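Local coordinates for catalytic domain of the nuclear inclusion protein A (nia) (PDB 1LVM) that cleaves polypeptides as the chymotrypsin-like cysteine protease of tobacco etch virus, recognising its substrate in an extended form, at residues G145-C159 against H175-S189. The protein carries 1 engineered substitution. Numbering follows the deposited sequence.
Sequences GIFWKHWIQTKDGQC and HSASNFTNTNNYFTS
H150 meets N185 and H175 where strand 147-150 pairs antiparallel with strand 185-189. The backbone bond from H150 N to N185 O is 3.0 Å long, but its donor stands 47° out of the carbonyl plane; two residues earlier along the strand, W148 N to F187 O and F187 N to W148 O are both 2.8 Å, and both lie in the carbonyl plane.

The H150 side chain can be followed outward. Its CB passes F187 CD2, and chi1 of 82°, which sets CG between the backbone N and the carbonyl carbon, swings the imidazole over N185. NE2 and CE1 then lie over N185 CB, offset toward the rim; this CB is 3.5 Å from the centroid of the H150 ring, a CH-pi contact over one face. ND1, buried without a polar partner in the model, faces the edge of the F187 ring. At the tip, H150 CE1 comes within 3.1 Å of H175 ND1, the two rings meeting rim to rim with planes 72° apart. NE2 makes a weak bond to I152 O.

H175 carries T154 CG2 over the centre of one face, 4.1 Å from its ring centroid, while its NE2 bonds a polar side chain of the bound peptide: this end of the contact lines the substrate site.

Strand 147-150 lies between strands 130-142 and 185-189 in the closed six-stranded barrel, as in chymotrypsin-like proteases, with H150 and F187 packing inward on I117 of strand 116-123.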
# COMPACT_ATOMS: atom_id res chain seq x y z
N GLY A 145 2.93 -8.53 14.86
CA GLY A 145 2.03 -7.49 14.35
C GLY A 145 2.58 -6.74 13.14
O GLY A 145 1.95 -5.76 12.70
N ILE A 146 3.73 -7.15 12.59
CA ILE A 146 4.24 -6.43 11.39
C ILE A 146 3.34 -6.76 10.21
O ILE A 146 2.76 -5.85 9.54
CB ILE A 146 5.68 -6.83 11.08
CG1 ILE A 146 6.56 -6.43 12.26
CG2 ILE A 146 6.14 -6.25 9.73
CD1 ILE A 146 6.45 -5.01 12.62
N PHE A 147 3.24 -8.03 9.90
CA PHE A 147 2.32 -8.46 8.88
C PHE A 147 1.03 -8.89 9.61
O PHE A 147 1.09 -9.41 10.74
CB PHE A 147 2.85 -9.68 8.12
CG PHE A 147 3.95 -9.38 7.17
CD1 PHE A 147 3.68 -8.82 5.92
CD2 PHE A 147 5.27 -9.70 7.50
CE1 PHE A 147 4.71 -8.59 5.00
CE2 PHE A 147 6.30 -9.46 6.61
CZ PHE A 147 6.02 -8.91 5.34
N TRP A 148 -0.11 -8.63 8.97
CA TRP A 148 -1.45 -9.05 9.48
C TRP A 148 -2.06 -9.92 8.41
O TRP A 148 -1.83 -9.73 7.22
CB TRP A 148 -2.37 -7.87 9.78
CG TRP A 148 -2.08 -7.26 11.10
CD1 TRP A 148 -0.87 -6.78 11.53
CD2 TRP A 148 -3.01 -7.06 12.17
NE1 TRP A 148 -0.99 -6.31 12.79
CE2 TRP A 148 -2.30 -6.47 13.22
CE3 TRP A 148 -4.39 -7.34 12.35
CZ2 TRP A 148 -2.89 -6.14 14.42
CZ3 TRP A 148 -5.00 -7.01 13.58
CH2 TRP A 148 -4.24 -6.42 14.59
N LYS A 149 -2.83 -10.92 8.82
CA LYS A 149 -3.48 -11.83 7.90
C LYS A 149 -4.80 -11.27 7.39
O LYS A 149 -5.54 -10.61 8.13
CB LYS A 149 -3.83 -13.16 8.64
CG LYS A 149 -2.62 -13.93 9.31
CD LYS A 149 -3.11 -15.30 10.05
CE LYS A 149 -2.04 -16.09 10.87
NZ LYS A 149 -2.63 -17.26 11.71
N HIS A 150 -5.12 -11.59 6.14
CA HIS A 150 -6.41 -11.19 5.63
C HIS A 150 -6.80 -12.27 4.65
O HIS A 150 -5.93 -13.01 4.17
CB HIS A 150 -6.39 -9.75 5.02
CG HIS A 150 -5.89 -9.67 3.61
ND1 HIS A 150 -4.64 -9.15 3.29
CD2 HIS A 150 -6.47 -10.03 2.43
CE1 HIS A 150 -4.48 -9.21 1.97
NE2 HIS A 150 -5.57 -9.74 1.43
N TRP A 151 -8.12 -12.42 4.40
CA TRP A 151 -8.59 -13.44 3.47
C TRP A 151 -9.32 -12.88 2.24
O TRP A 151 -10.32 -13.43 1.78
CB TRP A 151 -9.46 -14.46 4.25
CG TRP A 151 -8.64 -15.24 5.22
CD1 TRP A 151 -8.06 -16.45 5.00
CD2 TRP A 151 -8.26 -14.86 6.58
NE1 TRP A 151 -7.34 -16.85 6.11
CE2 TRP A 151 -7.46 -15.90 7.09
CE3 TRP A 151 -8.52 -13.76 7.38
CZ2 TRP A 151 -6.92 -15.87 8.37
CZ3 TRP A 151 -7.97 -13.73 8.67
CH2 TRP A 151 -7.19 -14.77 9.14
N ILE A 152 -8.82 -11.77 1.71
CA ILE A 152 -9.38 -11.22 0.48
C ILE A 152 -8.61 -11.67 -0.75
O ILE A 152 -7.40 -11.51 -0.79
CB ILE A 152 -9.36 -9.69 0.56
CG1 ILE A 152 -10.20 -9.29 1.78
CG2 ILE A 152 -9.85 -9.07 -0.78
CD1 ILE A 152 -10.04 -7.81 2.28
N GLN A 153 -9.30 -12.20 -1.77
CA GLN A 153 -8.60 -12.67 -2.97
C GLN A 153 -7.90 -11.50 -3.64
O GLN A 153 -8.51 -10.49 -3.89
CB GLN A 153 -9.59 -13.26 -3.95
CG GLN A 153 -9.69 -14.71 -3.94
CD GLN A 153 -10.03 -15.18 -5.31
OE1 GLN A 153 -11.00 -14.71 -5.89
NE2 GLN A 153 -9.22 -16.08 -5.85
N THR A 154 -6.62 -11.61 -3.89
CA THR A 154 -5.91 -10.51 -4.51
C THR A 154 -5.19 -11.09 -5.72
O THR A 154 -4.76 -12.24 -5.68
CB THR A 154 -4.86 -9.95 -3.58
OG1 THR A 154 -3.85 -10.95 -3.39
CG2 THR A 154 -5.43 -9.63 -2.24
N LYS A 155 -5.05 -10.31 -6.78
CA LYS A 155 -4.34 -10.77 -7.99
C LYS A 155 -2.92 -10.26 -7.94
O LYS A 155 -2.61 -9.29 -7.24
CB LYS A 155 -4.97 -10.19 -9.25
CG LYS A 155 -6.40 -10.53 -9.46
CD LYS A 155 -6.98 -9.75 -10.63
CE LYS A 155 -6.57 -8.27 -10.62
NZ LYS A 155 -7.17 -7.51 -11.77
N ASP A 156 -2.05 -10.88 -8.72
CA ASP A 156 -0.67 -10.44 -8.76
C ASP A 156 -0.65 -8.98 -9.23
O ASP A 156 -1.39 -8.58 -10.15
CB ASP A 156 0.13 -11.30 -9.74
CG ASP A 156 1.45 -11.74 -9.15
OD1 ASP A 156 1.47 -12.61 -8.25
OD2 ASP A 156 2.49 -11.19 -9.59
N GLY A 157 0.18 -8.17 -8.56
CA GLY A 157 0.25 -6.77 -8.97
C GLY A 157 -0.54 -5.81 -8.09
O GLY A 157 -0.46 -4.63 -8.35
N GLN A 158 -1.25 -6.30 -7.06
CA GLN A 158 -2.05 -5.46 -6.17
C GLN A 158 -1.38 -5.08 -4.87
O GLN A 158 -2.02 -4.51 -3.97
CB GLN A 158 -3.44 -6.08 -5.92
CG GLN A 158 -4.19 -6.22 -7.26
CD GLN A 158 -5.66 -6.59 -7.13
OE1 GLN A 158 -6.01 -7.65 -6.60
NE2 GLN A 158 -6.54 -5.71 -7.61
N CYS A 159 -0.08 -5.37 -4.76
CA CYS A 159 0.62 -4.92 -3.58
C CYS A 159 0.43 -3.42 -3.48
O CYS A 159 0.35 -2.77 -4.52
CB CYS A 159 2.10 -5.11 -3.74
SG CYS A 159 2.47 -6.86 -3.45
N HIS A 175 -1.54 -4.04 1.14
CA HIS A 175 -1.33 -5.44 0.78
C HIS A 175 0.16 -5.70 0.46
O HIS A 175 0.78 -4.92 -0.25
CB HIS A 175 -2.16 -5.82 -0.42
CG HIS A 175 -1.96 -7.26 -0.83
ND1 HIS A 175 -2.21 -8.29 0.04
CD2 HIS A 175 -1.45 -7.81 -1.95
CE1 HIS A 175 -1.84 -9.43 -0.53
NE2 HIS A 175 -1.38 -9.16 -1.73
N SER A 176 0.71 -6.82 0.93
CA SER A 176 2.13 -7.12 0.64
C SER A 176 2.43 -8.49 0.08
O SER A 176 3.17 -8.65 -0.92
CB SER A 176 3.01 -7.03 1.92
OG SER A 176 3.28 -5.71 2.29
N ALA A 177 1.80 -9.51 0.64
CA ALA A 177 2.29 -10.84 0.21
C ALA A 177 1.32 -11.98 0.42
O ALA A 177 0.28 -11.80 1.01
CB ALA A 177 3.61 -11.13 1.05
N SER A 178 1.69 -13.15 -0.09
CA SER A 178 0.89 -14.33 0.09
C SER A 178 1.82 -15.53 0.33
O SER A 178 3.05 -15.42 0.10
CB SER A 178 0.04 -14.57 -1.16
OG SER A 178 -0.82 -15.66 -0.94
N ASN A 179 1.25 -16.64 0.83
CA ASN A 179 2.04 -17.89 0.97
C ASN A 179 2.11 -18.48 -0.44
O ASN A 179 1.43 -18.02 -1.35
CB ASN A 179 1.44 -18.90 1.94
CG ASN A 179 -0.02 -19.26 1.63
OD1 ASN A 179 -0.61 -18.87 0.62
ND2 ASN A 179 -0.61 -20.04 2.52
N PHE A 180 2.95 -19.50 -0.63
CA PHE A 180 3.13 -20.04 -1.98
C PHE A 180 1.89 -20.56 -2.72
O PHE A 180 1.85 -20.53 -3.96
CB PHE A 180 4.26 -21.08 -1.97
CG PHE A 180 5.61 -20.49 -1.62
CD1 PHE A 180 5.92 -19.17 -1.97
CD2 PHE A 180 6.56 -21.24 -0.94
CE1 PHE A 180 7.15 -18.61 -1.65
CE2 PHE A 180 7.81 -20.68 -0.62
CZ PHE A 180 8.10 -19.37 -0.98
N THR A 181 0.89 -20.98 -1.97
CA THR A 181 -0.34 -21.50 -2.53
C THR A 181 -1.46 -20.48 -2.66
O THR A 181 -2.58 -20.81 -3.04
CB THR A 181 -0.85 -22.66 -1.67
OG1 THR A 181 -0.84 -22.26 -0.29
CG2 THR A 181 0.06 -23.88 -1.85
N ASN A 182 -1.14 -19.23 -2.37
CA ASN A 182 -2.12 -18.16 -2.44
C ASN A 182 -3.34 -18.51 -1.62
O ASN A 182 -4.47 -18.18 -2.00
CB ASN A 182 -2.52 -17.87 -3.89
CG ASN A 182 -1.39 -17.31 -4.69
OD1 ASN A 182 -0.62 -18.06 -5.31
ND2 ASN A 182 -1.24 -15.99 -4.66
N THR A 183 -3.14 -19.19 -0.50
CA THR A 183 -4.27 -19.53 0.37
C THR A 183 -4.34 -18.61 1.62
O THR A 183 -5.38 -18.53 2.30
CB THR A 183 -4.16 -20.96 0.83
OG1 THR A 183 -2.89 -21.14 1.45
CG2 THR A 183 -4.29 -21.91 -0.37
N ASN A 184 -3.23 -17.96 1.99
CA ASN A 184 -3.27 -17.02 3.15
C ASN A 184 -2.62 -15.71 2.67
O ASN A 184 -1.55 -15.79 2.14
CB ASN A 184 -2.43 -17.51 4.31
CG ASN A 184 -3.02 -18.71 4.92
OD1 ASN A 184 -4.23 -18.80 5.10
ND2 ASN A 184 -2.17 -19.66 5.25
N ASN A 185 -3.26 -14.57 2.92
CA ASN A 185 -2.72 -13.28 2.44
C ASN A 185 -2.25 -12.46 3.62
O ASN A 185 -2.71 -12.65 4.75
CB ASN A 185 -3.78 -12.55 1.61
CG ASN A 185 -3.97 -13.18 0.21
OD1 ASN A 185 -5.02 -13.04 -0.43
ND2 ASN A 185 -2.95 -13.87 -0.26
N TYR A 186 -1.32 -11.56 3.36
CA TYR A 186 -0.75 -10.75 4.41
C TYR A 186 -0.58 -9.28 3.99
O TYR A 186 -0.15 -9.01 2.87
CB TYR A 186 0.66 -11.29 4.77
CG TYR A 186 0.62 -12.73 5.38
CD1 TYR A 186 0.58 -13.88 4.55
CD2 TYR A 186 0.62 -12.91 6.74
CE1 TYR A 186 0.53 -15.17 5.11
CE2 TYR A 186 0.56 -14.22 7.32
CZ TYR A 186 0.52 -15.32 6.49
OH TYR A 186 0.48 -16.60 7.09
N PHE A 187 -0.94 -8.38 4.89
CA PHE A 187 -0.70 -6.97 4.59
C PHE A 187 0.27 -6.43 5.64
O PHE A 187 0.42 -6.97 6.75
CB PHE A 187 -2.04 -6.17 4.55
CG PHE A 187 -2.74 -5.95 5.88
CD1 PHE A 187 -2.43 -4.90 6.70
CD2 PHE A 187 -3.83 -6.81 6.25
CE1 PHE A 187 -3.19 -4.67 7.88
CE2 PHE A 187 -4.58 -6.59 7.39
CZ PHE A 187 -4.27 -5.52 8.22
N THR A 188 0.94 -5.35 5.28
CA THR A 188 1.84 -4.72 6.20
C THR A 188 1.02 -3.69 6.93
O THR A 188 0.37 -2.82 6.32
CB THR A 188 2.98 -4.02 5.43
OG1 THR A 188 3.76 -5.02 4.74
CG2 THR A 188 3.85 -3.20 6.35
N SER A 189 0.99 -3.81 8.25
CA SER A 189 0.26 -2.90 9.09
C SER A 189 0.81 -1.46 9.14
O SER A 189 2.03 -1.18 9.00
CB SER A 189 0.20 -3.45 10.53
OG SER A 189 1.51 -3.51 11.09
O HOH W 1 -6.21 -19.26 7.07
O HOH W 2 -5.37 -14.28 -3.40